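Local coordinates for protein peptidoglycan glycosyltransferase (Atopobium parvulum, PDB 4OVD) that is a penicillin-binding protein that pairs a dimerisation domain with a penicillin-binding-protein transpeptidase domain, at residues Y63-N68 / T257-A262; E233-A238 / V529-T534; I416-V421 / G509-F514. All blocks are in the same frame, centred on the assembly; numbering follows the deposited sequence.

How the contacts relate
All three contacts reach the five-stranded antiparallel sheet that holds strands 260-266, 510-518 and 525-532. Contact 1 is only partly buried, at the outer strand 260-266, and joins a turn of the dimerisation domain to the transpeptidase domain through a guanidinium, a ring and a distant carboxylate. Contacts 2 and 3 are buried, with centres 12 Å apart, and bring helices 225-242 and 418-429 to adjacent strands. The backbone bonds Leu531 O to Ala512 N and Val529 O to Phe514 N, both 2.8 Å and probable, tie those strands. Contact 2 is purely aliphatic between its side chains, whereas contact 3 adds an aromatic ring and a hydroxyl.

Contact 1. Residues Y63-N68 / T257-A262; sequences YDRNGN and TGEIYA
Arg65 and Tyr261 meet almost at right angles: the guanidinium and ring planes are 82° apart, and the ring presents its edge to one face of the cation. Tyr261 CE1 stands 3.7 Å above the guanidinium plane, displaced toward the rim. Along that edge, Arg65 NE is 4.0 Å from Tyr261 CD1, and Arg65 NH2 lies equally far from Tyr261 CE1. Because the ring offers carbons of its edge, the geometry is that of van der Waals packing and not of a cation-pi stack. Arg65 CG sits between the backbone N and the carbonyl carbon, and the chain, extended at chi2, bends at chi3 (-40°), which lays the guanidinium beside the ring.

Glu259 approaches from another direction, at the guanidinium edge and near its plane.

The arginine projects from a type I turn, Asp64 to Gly67, in the loop between strands 62-63 and 69-74. Asp64 OD1 takes two backbone N-H groups from opposite faces of the carboxylate, one within the turn (Asn66 N, 2.9 Å, an Asx turn) and one just after it (Asn68 N, 2.8 Å). Asn68 ND2 adds a nearly straight bond (171°) to Asp64 OD2, on the syn side but tilted out of the carboxylate plane; Ile225 N donates to that same oxygen. Tyr261 lies on outer strand 260-266 of the five-stranded sheet, so the contact joins the dimerisation and transpeptidase domains. Its hydroxyl is hydrogen-bonded to Asn254 and to the carbonyl of Asp524, and its side chain also touches Leu227 of helix 225-242.

With Arg65 NH2 and Glu259 OE1 4.3 Å apart, beyond salt-bridge range, the exposed arginine is held here by packing on the tyrosine edge and probably by a diffuse attraction to the carboxylate.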
ATOM      1  N   TYR A  63      17.813   1.266 -13.619  1.00 44.91           N
ATOM      2  CA  TYR A  63      16.958   0.997 -14.750  1.00 48.03           C
ATOM      3  C   TYR A  63      15.530   0.712 -14.317  1.00 47.10           C
ATOM      4  O   TYR A  63      15.309   0.188 -13.242  1.00 46.92           O
ATOM      5  CB  TYR A  63      17.435  -0.273 -15.455  1.00 47.75           C
ATOM      6  CG  TYR A  63      18.831  -0.188 -16.028  1.00 51.53           C
ATOM      7  CD1 TYR A  63      19.082   0.388 -17.274  1.00 56.04           C
ATOM      8  CD2 TYR A  63      19.896  -0.708 -15.332  1.00 52.85           C
ATOM      9  CE1 TYR A  63      20.381   0.462 -17.781  1.00 56.58           C
ATOM     10  CE2 TYR A  63      21.181  -0.631 -15.808  1.00 55.05           C
ATOM     11  CZ  TYR A  63      21.429  -0.085 -17.048  1.00 57.34           C
ATOM     12  OH  TYR A  63      22.766  -0.079 -17.474  1.00 64.85           O
ATOM     13  N   ASP A  64      14.557   1.040 -15.150  1.00 50.23           N
ATOM     14  CA  ASP A  64      13.188   0.674 -14.858  1.00 50.48           C
ATOM     15  C   ASP A  64      12.971  -0.746 -15.477  1.00 54.20           C
ATOM     16  O   ASP A  64      13.905  -1.315 -16.051  1.00 54.70           O
ATOM     17  CB  ASP A  64      12.180   1.713 -15.364  1.00 51.30           C
ATOM     18  CG  ASP A  64      11.760   1.499 -16.813  1.00 62.01           C
ATOM     19  OD1 ASP A  64      12.458   0.808 -17.611  1.00 62.54           O
ATOM     20  OD2 ASP A  64      10.720   2.098 -17.147  1.00 59.95           O
ATOM     21  N   ARG A  65      11.761  -1.310 -15.378  1.00 52.74           N
ATOM     22  CA  ARG A  65      11.504  -2.677 -15.826  1.00 51.77           C
ATOM     23  C   ARG A  65      11.684  -2.901 -17.329  1.00 56.30           C
ATOM     24  O   ARG A  65      11.870  -4.040 -17.730  1.00 58.53           O
ATOM     25  CB  ARG A  65      10.065  -3.128 -15.422  1.00 54.41           C
ATOM     26  CG  ARG A  65       8.949  -2.499 -16.267  1.00 56.36           C
ATOM     27  CD  ARG A  65       7.557  -2.799 -15.716  1.00 58.22           C
ATOM     28  NE  ARG A  65       7.490  -4.175 -15.236  1.00 57.24           N
ATOM     29  CZ  ARG A  65       7.066  -5.224 -15.921  1.00 68.61           C
ATOM     30  NH1 ARG A  65       6.583  -5.114 -17.173  1.00 74.83           N
ATOM     31  NH2 ARG A  65       7.099  -6.412 -15.323  1.00 74.48           N
ATOM     32  N   ASN A  66      11.554  -1.853 -18.147  1.00 54.45           N
ATOM     33  CA  ASN A  66      11.716  -1.968 -19.597  1.00 58.79           C
ATOM     34  C   ASN A  66      13.138  -1.568 -20.001  1.00 62.95           C
ATOM     35  O   ASN A  66      13.465  -1.496 -21.181  1.00 66.57           O
ATOM     36  CB  ASN A  66      10.719  -1.053 -20.300  1.00 65.14           C
ATOM     37  CG  ASN A  66       9.272  -1.425 -19.992  1.00 74.05           C
ATOM     38  OD1 ASN A  66       8.886  -2.581 -20.128  1.00 73.58           O
ATOM     39  ND2 ASN A  66       8.466  -0.442 -19.572  1.00 75.74           N
ATOM     40  N   GLY A  67      13.998  -1.280 -19.028  1.00 56.83           N
ATOM     41  CA  GLY A  67      15.348  -0.887 -19.351  1.00 61.40           C
ATOM     42  C   GLY A  67      15.581   0.605 -19.541  1.00 60.54           C
ATOM     43  O   GLY A  67      16.667   0.998 -19.856  1.00 62.14           O
ATOM     44  N   ASN A  68      14.574   1.448 -19.401  1.00 59.04           N
ATOM     45  CA  ASN A  68      14.844   2.861 -19.474  1.00 59.93           C
ATOM     46  C   ASN A  68      15.753   3.266 -18.279  1.00 60.97           C
ATOM     47  O   ASN A  68      15.665   2.739 -17.126  1.00 53.61           O
ATOM     48  CB  ASN A  68      13.545   3.650 -19.450  1.00 67.05           C
ATOM     49  CG  ASN A  68      12.624   3.305 -20.606  1.00 72.04           C
ATOM     50  OD1 ASN A  68      12.889   3.660 -21.752  1.00 75.02           O
ATOM     51  ND2 ASN A  68      11.480   2.673 -20.296  1.00 70.14           N
ATOM     52  N   THR A 257       4.206 -11.541  -7.430  1.00 40.13           N
ATOM     53  CA  THR A 257       5.642 -11.417  -7.229  1.00 43.16           C
ATOM     54  C   THR A 257       6.019 -10.332  -6.198  1.00 44.59           C
ATOM     55  O   THR A 257       7.150 -10.277  -5.723  1.00 50.36           O
ATOM     56  CB  THR A 257       6.273 -10.933  -8.499  1.00 43.62           C
ATOM     57  OG1 THR A 257       5.732  -9.661  -8.773  1.00 40.59           O
ATOM     58  CG2 THR A 257       6.025 -11.883  -9.696  1.00 46.15           C
ATOM     59  N   GLY A 258       5.090  -9.431  -5.904  1.00 42.26           N
ATOM     60  CA  GLY A 258       5.325  -8.325  -5.006  1.00 39.77           C
ATOM     61  C   GLY A 258       5.952  -7.108  -5.661  1.00 41.37           C
ATOM     62  O   GLY A 258       6.060  -6.071  -5.025  1.00 40.37           O
ATOM     63  N   GLU A 259       6.304  -7.184  -6.940  1.00 40.87           N
ATOM     64  CA  GLU A 259       6.955  -6.051  -7.648  1.00 41.19           C
ATOM     65  C   GLU A 259       6.024  -4.874  -7.770  1.00 43.08           C
ATOM     66  O   GLU A 259       4.847  -5.078  -8.041  1.00 37.70           O
ATOM     67  CB  GLU A 259       7.393  -6.473  -9.054  1.00 44.90           C
ATOM     68  CG  GLU A 259       8.525  -7.489  -9.027  1.00 49.51           C
ATOM     69  CD  GLU A 259       8.901  -8.064 -10.420  1.00 66.48           C
ATOM     70  OE1 GLU A 259       8.216  -7.732 -11.434  1.00 57.52           O
ATOM     71  OE2 GLU A 259       9.896  -8.854 -10.491  1.00 67.99           O
ATOM     72  N   ILE A 260       6.545  -3.657  -7.533  1.00 42.05           N
ATOM     73  CA  ILE A 260       5.766  -2.410  -7.609  1.00 37.08           C
ATOM     74  C   ILE A 260       5.942  -1.724  -8.949  1.00 39.80           C
ATOM     75  O   ILE A 260       7.078  -1.314  -9.359  1.00 39.60           O
ATOM     76  CB  ILE A 260       6.138  -1.497  -6.469  1.00 36.50           C
ATOM     77  CG1 ILE A 260       5.749  -2.164  -5.130  1.00 34.34           C
ATOM     78  CG2 ILE A 260       5.403  -0.142  -6.581  1.00 39.35           C
ATOM     79  CD1 ILE A 260       6.489  -1.575  -3.926  1.00 34.32           C
ATOM     80  N   TYR A 261       4.836  -1.616  -9.673  1.00 37.52           N
ATOM     81  CA  TYR A 261       4.895  -1.026 -10.965  1.00 39.59           C
ATOM     82  C   TYR A 261       4.924   0.467 -10.920  1.00 39.98           C
ATOM     83  O   TYR A 261       5.505   1.092 -11.804  1.00 43.97           O
ATOM     84  CB  TYR A 261       3.712  -1.419 -11.807  1.00 42.53           C
ATOM     85  CG  TYR A 261       3.508  -2.876 -11.995  1.00 42.07           C
ATOM     86  CD1 TYR A 261       4.414  -3.639 -12.734  1.00 44.72           C
ATOM     87  CD2 TYR A 261       2.337  -3.462 -11.571  1.00 42.53           C
ATOM     88  CE1 TYR A 261       4.203  -4.986 -12.937  1.00 48.28           C
ATOM     89  CE2 TYR A 261       2.090  -4.808 -11.789  1.00 48.08           C
ATOM     90  CZ  TYR A 261       3.004  -5.557 -12.494  1.00 44.40           C
ATOM     91  OH  TYR A 261       2.715  -6.867 -12.678  1.00 45.21           O
ATOM     92  N   ALA A 262       4.251   1.027  -9.937  1.00 39.33           N
ATOM     93  CA  ALA A 262       4.187   2.486  -9.733  1.00 39.61           C
ATOM     94  C   ALA A 262       3.751   2.819  -8.327  1.00 38.89           C
ATOM     95  O   ALA A 262       3.045   2.059  -7.704  1.00 40.03           O
ATOM     96  CB  ALA A 262       3.230   3.114 -10.706  1.00 43.92           C
TER

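Contact 2. Residues E233-A238 / V529-T534; sequences EQLTAA and VGLNDT
Leu531 reaches across from its strand to Ala238 of the helix, and its side chain can be traced atom by atom. CB leaves the strand at a distance: Leu531 CB is still 6.3 Å from Ala238 CB. With CG set anti to the carbonyl carbon (chi1 -68°), the next bond heads for the helix, and the gap from Leu531 CG to Ala238 CB falls to 4.9 Å. The two methyls then divide the approach. Leu531 CD1 remains 4.6 Å from Ala238 CB, while Leu531 CD2 closes to 4.1 Å from that methyl. The same CD2 also lies 4.4 Å from Leu235 CD1, about one turn earlier on the helix.

The elements joined are helix 225-242 and strand 525-532, the latter central in the five-stranded antiparallel sheet of the transpeptidase domain. Their local axes pass 9.9 Å apart with a signed crossing angle of -35°, so the helix runs roughly along the strand, consistent with a helix layered on the sheet, as in the transpeptidase domains of penicillin-binding proteins. Helix 542-556 packs beside it: Val545 touches both Ala238 and Val529.

On the helix, Leu235 and Ala238 are three residues apart and therefore present one side to the sheet. Leu235 CD1 also comes within 4.4 Å of Gly530 O, and Gly530 has a backbone bond to Ser249 of the adjoining strand. Leu235 also packs on Tyr266 of strand 260-266, and Leu531 on Ser541 of the loop leading into helix 542-556.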
ATOM      1  N   GLU A 233       0.328  12.027 -12.197  1.00 51.34           N
ATOM      2  CA  GLU A 233      -0.582  13.024 -12.678  1.00 48.94           C
ATOM      3  C   GLU A 233      -1.998  12.766 -12.227  1.00 47.18           C
ATOM      4  O   GLU A 233      -2.722  13.707 -11.852  1.00 43.75           O
ATOM      5  CB  GLU A 233      -0.424  13.207 -14.192  1.00 63.09           C
ATOM      6  CG  GLU A 233      -0.817  12.037 -15.086  1.00 76.10           C
ATOM      7  CD  GLU A 233      -0.248  12.156 -16.515  1.00 77.86           C
ATOM      8  OE1 GLU A 233       0.765  12.860 -16.709  1.00 87.96           O
ATOM      9  OE2 GLU A 233      -0.765  11.500 -17.438  1.00 82.05           O
ATOM     10  N   GLN A 234      -2.402  11.494 -12.205  1.00 45.49           N
ATOM     11  CA  GLN A 234      -3.734  11.138 -11.726  1.00 43.58           C
ATOM     12  C   GLN A 234      -3.906  11.393 -10.232  1.00 46.08           C
ATOM     13  O   GLN A 234      -4.918  11.931  -9.802  1.00 47.28           O
ATOM     14  CB  GLN A 234      -4.113   9.721 -12.156  1.00 45.58           C
ATOM     15  CG  GLN A 234      -4.315   9.704 -13.672  1.00 48.74           C
ATOM     16  CD  GLN A 234      -4.712   8.380 -14.245  1.00 47.73           C
ATOM     17  OE1 GLN A 234      -5.608   7.737 -13.739  1.00 48.86           O
ATOM     18  NE2 GLN A 234      -4.059   7.982 -15.349  1.00 50.47           N
ATOM     19  N   LEU A 235      -2.890  11.078  -9.441  1.00 45.75           N
ATOM     20  CA  LEU A 235      -2.996  11.373  -8.024  1.00 42.61           C
ATOM     21  C   LEU A 235      -3.064  12.906  -7.856  1.00 40.87           C
ATOM     22  O   LEU A 235      -3.898  13.423  -7.132  1.00 42.30           O
ATOM     23  CB  LEU A 235      -1.817  10.762  -7.268  1.00 41.05           C
ATOM     24  CG  LEU A 235      -1.726  11.200  -5.810  1.00 39.07           C
ATOM     25  CD1 LEU A 235      -2.989  10.864  -5.054  1.00 43.58           C
ATOM     26  CD2 LEU A 235      -0.540  10.590  -5.133  1.00 43.90           C
ATOM     27  N   THR A 236      -2.230  13.650  -8.559  1.00 46.58           N
ATOM     28  CA  THR A 236      -2.283  15.139  -8.414  1.00 49.49           C
ATOM     29  C   THR A 236      -3.663  15.694  -8.760  1.00 51.21           C
ATOM     30  O   THR A 236      -4.243  16.492  -7.986  1.00 49.39           O
ATOM     31  CB  THR A 236      -1.191  15.827  -9.257  1.00 50.89           C
ATOM     32  OG1 THR A 236       0.084  15.296  -8.887  1.00 50.87           O
ATOM     33  CG2 THR A 236      -1.200  17.341  -9.086  1.00 51.16           C
ATOM     34  N   ALA A 237      -4.233  15.209  -9.868  1.00 51.76           N
ATOM     35  CA  ALA A 237      -5.584  15.667 -10.308  1.00 53.71           C
ATOM     36  C   ALA A 237      -6.663  15.274  -9.309  1.00 52.48           C
ATOM     37  O   ALA A 237      -7.601  16.045  -9.070  1.00 46.47           O
ATOM     38  CB  ALA A 237      -5.941  15.172 -11.731  1.00 51.34           C
ATOM     39  N   ALA A 238      -6.520  14.093  -8.711  1.00 46.95           N
ATOM     40  CA  ALA A 238      -7.507  13.635  -7.749  1.00 46.04           C
ATOM     41  C   ALA A 238      -7.500  14.480  -6.489  1.00 47.71           C
ATOM     42  O   ALA A 238      -8.551  14.780  -5.929  1.00 49.43           O
ATOM     43  CB  ALA A 238      -7.224  12.191  -7.381  1.00 50.14           C
ATOM     44  N   VAL A 529      -5.526   3.331  -3.968  1.00 31.20           N
ATOM     45  CA  VAL A 529      -5.720   4.747  -4.083  1.00 32.13           C
ATOM     46  C   VAL A 529      -6.238   5.249  -2.756  1.00 33.90           C
ATOM     47  O   VAL A 529      -7.205   4.713  -2.188  1.00 31.69           O
ATOM     48  CB  VAL A 529      -6.787   5.157  -5.102  1.00 34.55           C
ATOM     49  CG1 VAL A 529      -6.911   6.676  -5.088  1.00 38.86           C
ATOM     50  CG2 VAL A 529      -6.460   4.634  -6.513  1.00 35.56           C
ATOM     51  N   GLY A 530      -5.584   6.275  -2.230  1.00 32.46           N
ATOM     52  CA  GLY A 530      -5.972   6.895  -0.972  1.00 29.69           C
ATOM     53  C   GLY A 530      -5.955   8.410  -1.105  1.00 31.61           C
ATOM     54  O   GLY A 530      -5.061   8.939  -1.699  1.00 35.14           O
ATOM     55  N   LEU A 531      -6.905   9.086  -0.480  1.00 33.23           N
ATOM     56  CA  LEU A 531      -7.047  10.514  -0.494  1.00 36.96           C
ATOM     57  C   LEU A 531      -7.212  10.891   0.946  1.00 40.25           C
ATOM     58  O   LEU A 531      -8.202  10.482   1.576  1.00 36.81           O
ATOM     59  CB  LEU A 531      -8.277  10.921  -1.270  1.00 34.03           C
ATOM     60  CG  LEU A 531      -8.084  10.610  -2.769  1.00 39.27           C
ATOM     61  CD1 LEU A 531      -9.382  10.707  -3.582  1.00 42.11           C
ATOM     62  CD2 LEU A 531      -6.992  11.485  -3.383  1.00 40.47           C
ATOM     63  N   ASN A 532      -6.292  11.734   1.411  1.00 43.40           N
ATOM     64  CA  ASN A 532      -6.216  12.121   2.815  1.00 51.81           C
ATOM     65  C   ASN A 532      -6.774  13.502   3.069  1.00 48.57           C
ATOM     66  O   ASN A 532      -6.478  14.487   2.357  1.00 46.97           O
ATOM     67  CB  ASN A 532      -4.796  12.042   3.324  1.00 53.11           C
ATOM     68  CG  ASN A 532      -4.118  10.716   3.036  1.00 49.17           C
ATOM     69  OD1 ASN A 532      -4.737   9.670   2.793  1.00 54.21           O
ATOM     70  ND2 ASN A 532      -2.803  10.759   3.028  1.00 60.16           N
ATOM     71  N   ASP A 533      -7.673  13.503   4.043  1.00 45.95           N
ATOM     72  CA  ASP A 533      -8.427  14.658   4.507  1.00 47.50           C
ATOM     73  C   ASP A 533      -9.339  15.218   3.430  1.00 48.76           C
ATOM     74  O   ASP A 533      -9.255  16.384   3.007  1.00 44.17           O
ATOM     75  CB  ASP A 533      -7.523  15.717   5.172  1.00 49.51           C
ATOM     76  CG  ASP A 533      -8.310  16.696   6.054  1.00 56.84           C
ATOM     77  OD1 ASP A 533      -9.558  16.574   6.183  1.00 60.16           O
ATOM     78  OD2 ASP A 533      -7.683  17.597   6.631  1.00 57.54           O
ATOM     79  N   THR A 534     -10.246  14.347   3.013  1.00 44.11           N
ATOM     80  CA  THR A 534     -11.276  14.676   2.059  1.00 49.48           C
ATOM     81  C   THR A 534     -12.660  14.424   2.695  1.00 41.90           C
ATOM     82  O   THR A 534     -12.827  13.600   3.554  1.00 50.81           O
ATOM     83  CB  THR A 534     -11.142  13.927   0.709  1.00 46.92           C
ATOM     84  OG1 THR A 534     -12.206  14.369  -0.124  1.00 45.94           O
ATOM     85  CG2 THR A 534     -11.313  12.419   0.861  1.00 51.58           C
TER

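Contact 3. Residues I416-V421 / G509-F514; sequences IPFIQV and GFVASF
Phe418 is set with CG anti to its carbonyl carbon (chi1 -79°), which sends the ring toward Val511 and Ser513. Val511 answers from the opposite direction: its CG1 is trans to the backbone N (chi1 174°) and meets the far end of the ring, 3.9 Å from Phe418 CE2. Ser513 OG lies obliquely against the ring, nearest Phe418 CZ at 3.8 Å, with CE1 next. Two residues apart on one strand, Val511 and Ser513 both direct CB at the helix, while Ala512 between them points away.

The serine oxygen is no bare polar atom pressed on a ring, since it is hydrogen-bonded to Tyr528 OH. The ring of Tyr528 also meets that of Phe418, as does the ring of Tyr291, both at a shallow tilt.

Strand 510-518 lies between strands 487-495 and 525-532 in the antiparallel sheet of the transpeptidase domain. Helix 418-429 meets the face carrying Val511 and Ser513; from the other face, Phe514 packs on helix 542-556, placing the strand between two helical layers.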
ATOM      1  N   ILE A 416      -1.699   2.203  11.184  1.00 27.46           N
ATOM      2  CA  ILE A 416      -0.689   1.552  10.393  1.00 27.74           C
ATOM      3  C   ILE A 416      -0.525   2.230   9.059  1.00 29.62           C
ATOM      4  O   ILE A 416      -1.408   2.934   8.613  1.00 27.99           O
ATOM      5  CB  ILE A 416      -1.093   0.080  10.145  1.00 28.34           C
ATOM      6  CG1 ILE A 416      -2.422   0.019   9.409  1.00 31.27           C
ATOM      7  CG2 ILE A 416      -1.057  -0.677  11.463  1.00 31.71           C
ATOM      8  CD1 ILE A 416      -3.064  -1.366   9.226  1.00 35.49           C
ATOM      9  N   PRO A 417       0.607   2.007   8.413  1.00 31.14           N
ATOM     10  CA  PRO A 417       0.783   2.544   7.095  1.00 29.00           C
ATOM     11  C   PRO A 417      -0.029   1.681   6.180  1.00 29.22           C
ATOM     12  O   PRO A 417      -0.129   0.462   6.426  1.00 30.89           O
ATOM     13  CB  PRO A 417       2.287   2.323   6.819  1.00 33.70           C
ATOM     14  CG  PRO A 417       2.670   1.203   7.691  1.00 34.73           C
ATOM     15  CD  PRO A 417       1.810   1.301   8.899  1.00 34.86           C
ATOM     16  N   PHE A 418      -0.527   2.258   5.094  1.00 28.87           N
ATOM     17  CA  PHE A 418      -1.347   1.521   4.164  1.00 31.20           C
ATOM     18  C   PHE A 418      -0.593   0.386   3.454  1.00 29.63           C
ATOM     19  O   PHE A 418      -1.206  -0.586   3.031  1.00 31.50           O
ATOM     20  CB  PHE A 418      -2.087   2.409   3.197  1.00 35.22           C
ATOM     21  CG  PHE A 418      -3.331   3.043   3.795  1.00 34.21           C
ATOM     22  CD1 PHE A 418      -4.461   2.295   4.037  1.00 35.95           C
ATOM     23  CD2 PHE A 418      -3.349   4.380   4.095  1.00 30.40           C
ATOM     24  CE1 PHE A 418      -5.593   2.858   4.618  1.00 43.34           C
ATOM     25  CE2 PHE A 418      -4.442   4.933   4.734  1.00 35.55           C
ATOM     26  CZ  PHE A 418      -5.564   4.197   4.978  1.00 32.50           C
ATOM     27  N   ILE A 419       0.736   0.476   3.397  1.00 32.68           N
ATOM     28  CA  ILE A 419       1.526  -0.580   2.788  1.00 31.67           C
ATOM     29  C   ILE A 419       1.297  -1.936   3.514  1.00 31.43           C
ATOM     30  O   ILE A 419       1.356  -3.025   2.889  1.00 33.40           O
ATOM     31  CB  ILE A 419       3.025  -0.214   2.698  1.00 31.14           C
ATOM     32  CG1 ILE A 419       3.758  -1.159   1.709  1.00 37.32           C
ATOM     33  CG2 ILE A 419       3.649  -0.226   4.071  1.00 33.33           C
ATOM     34  CD1 ILE A 419       3.300  -1.050   0.236  1.00 38.42           C
ATOM     35  N   GLN A 420       0.901  -1.879   4.777  1.00 32.15           N
ATOM     36  CA  GLN A 420       0.590  -3.092   5.505  1.00 29.29           C
ATOM     37  C   GLN A 420      -0.744  -3.680   5.044  1.00 32.37           C
ATOM     38  O   GLN A 420      -0.938  -4.910   4.984  1.00 30.73           O
ATOM     39  CB  GLN A 420       0.525  -2.802   7.000  1.00 30.63           C
ATOM     40  CG  GLN A 420       1.898  -2.688   7.630  1.00 34.08           C
ATOM     41  CD  GLN A 420       1.851  -2.547   9.125  1.00 32.47           C
ATOM     42  OE1 GLN A 420       0.833  -2.893   9.802  1.00 33.72           O
ATOM     43  NE2 GLN A 420       2.961  -2.074   9.681  1.00 37.87           N
ATOM     44  N   VAL A 421      -1.664  -2.794   4.701  1.00 31.94           N
ATOM     45  CA  VAL A 421      -2.967  -3.219   4.219  1.00 30.20           C
ATOM     46  C   VAL A 421      -2.786  -3.830   2.860  1.00 31.98           C
ATOM     47  O   VAL A 421      -3.337  -4.901   2.565  1.00 32.40           O
ATOM     48  CB  VAL A 421      -3.961  -2.062   4.144  1.00 39.44           C
ATOM     49  CG1 VAL A 421      -5.280  -2.552   3.590  1.00 39.46           C
ATOM     50  CG2 VAL A 421      -4.144  -1.452   5.541  1.00 34.84           C
ATOM     51  N   GLY A 509      -9.157  14.511   9.970  1.00 45.31           N
ATOM     52  CA  GLY A 509      -9.647  14.384   8.605  1.00 49.40           C
ATOM     53  C   GLY A 509      -9.863  12.907   8.251  1.00 56.66           C
ATOM     54  O   GLY A 509      -9.164  11.992   8.856  1.00 36.26           O
ATOM     55  N   PHE A 510     -10.857  12.668   7.355  1.00 45.69           N
ATOM     56  CA  PHE A 510     -11.098  11.297   6.822  1.00 39.74           C
ATOM     57  C   PHE A 510     -10.202  10.947   5.665  1.00 37.58           C
ATOM     58  O   PHE A 510      -9.874  11.766   4.784  1.00 44.22           O
ATOM     59  CB  PHE A 510     -12.535  11.093   6.348  1.00 47.46           C
ATOM     60  CG  PHE A 510     -13.559  11.439   7.369  1.00 64.45           C
ATOM     61  CD1 PHE A 510     -13.995  10.499   8.290  1.00 66.14           C
ATOM     62  CD2 PHE A 510     -14.090  12.731   7.422  1.00 79.21           C
ATOM     63  CE1 PHE A 510     -14.953  10.842   9.244  1.00 72.86           C
ATOM     64  CE2 PHE A 510     -15.036  13.082   8.383  1.00 79.44           C
ATOM     65  CZ  PHE A 510     -15.466  12.126   9.292  1.00 78.65           C
ATOM     66  N   VAL A 511      -9.932   9.658   5.545  1.00 35.38           N
ATOM     67  CA  VAL A 511      -9.085   9.172   4.486  1.00 32.96           C
ATOM     68  C   VAL A 511      -9.988   8.298   3.652  1.00 34.18           C
ATOM     69  O   VAL A 511     -10.694   7.419   4.183  1.00 35.21           O
ATOM     70  CB  VAL A 511      -7.947   8.335   5.085  1.00 36.10           C
ATOM     71  CG1 VAL A 511      -7.122   7.675   3.976  1.00 37.44           C
ATOM     72  CG2 VAL A 511      -7.062   9.205   5.956  1.00 39.42           C
ATOM     73  N   ALA A 512     -10.046   8.572   2.371  1.00 34.54           N
ATOM     74  CA  ALA A 512     -10.889   7.772   1.483  1.00 34.08           C
ATOM     75  C   ALA A 512      -9.956   6.898   0.703  1.00 33.14           C
ATOM     76  O   ALA A 512      -9.150   7.416  -0.066  1.00 34.95           O
ATOM     77  CB  ALA A 512     -11.675   8.661   0.525  1.00 35.23           C
ATOM     78  N   SER A 513     -10.200   5.596   0.759  1.00 32.73           N
ATOM     79  CA  SER A 513      -9.328   4.598   0.131  1.00 31.69           C
ATOM     80  C   SER A 513     -10.072   3.592  -0.674  1.00 32.43           C
ATOM     81  O   SER A 513     -11.244   3.352  -0.434  1.00 32.57           O
ATOM     82  CB  SER A 513      -8.711   3.759   1.233  1.00 32.04           C
ATOM     83  OG  SER A 513      -7.888   4.605   2.005  1.00 39.62           O
ATOM     84  N   PHE A 514      -9.406   3.076  -1.683  1.00 31.39           N
ATOM     85  CA  PHE A 514      -9.926   1.988  -2.402  1.00 31.08           C
ATOM     86  C   PHE A 514      -8.740   1.050  -2.730  1.00 37.32           C
ATOM     87  O   PHE A 514      -7.727   1.528  -3.221  1.00 38.03           O
ATOM     88  CB  PHE A 514     -10.613   2.373  -3.709  1.00 32.51           C
ATOM     89  CG  PHE A 514     -11.207   1.187  -4.394  1.00 28.19           C
ATOM     90  CD1 PHE A 514     -12.397   0.703  -3.980  1.00 31.41           C
ATOM     91  CD2 PHE A 514     -10.537   0.521  -5.389  1.00 33.63           C
ATOM     92  CE1 PHE A 514     -12.953  -0.425  -4.624  1.00 33.66           C
ATOM     93  CE2 PHE A 514     -11.078  -0.598  -6.059  1.00 33.14           C
ATOM     94  CZ  PHE A 514     -12.282  -1.043  -5.662  1.00 31.65           C
TER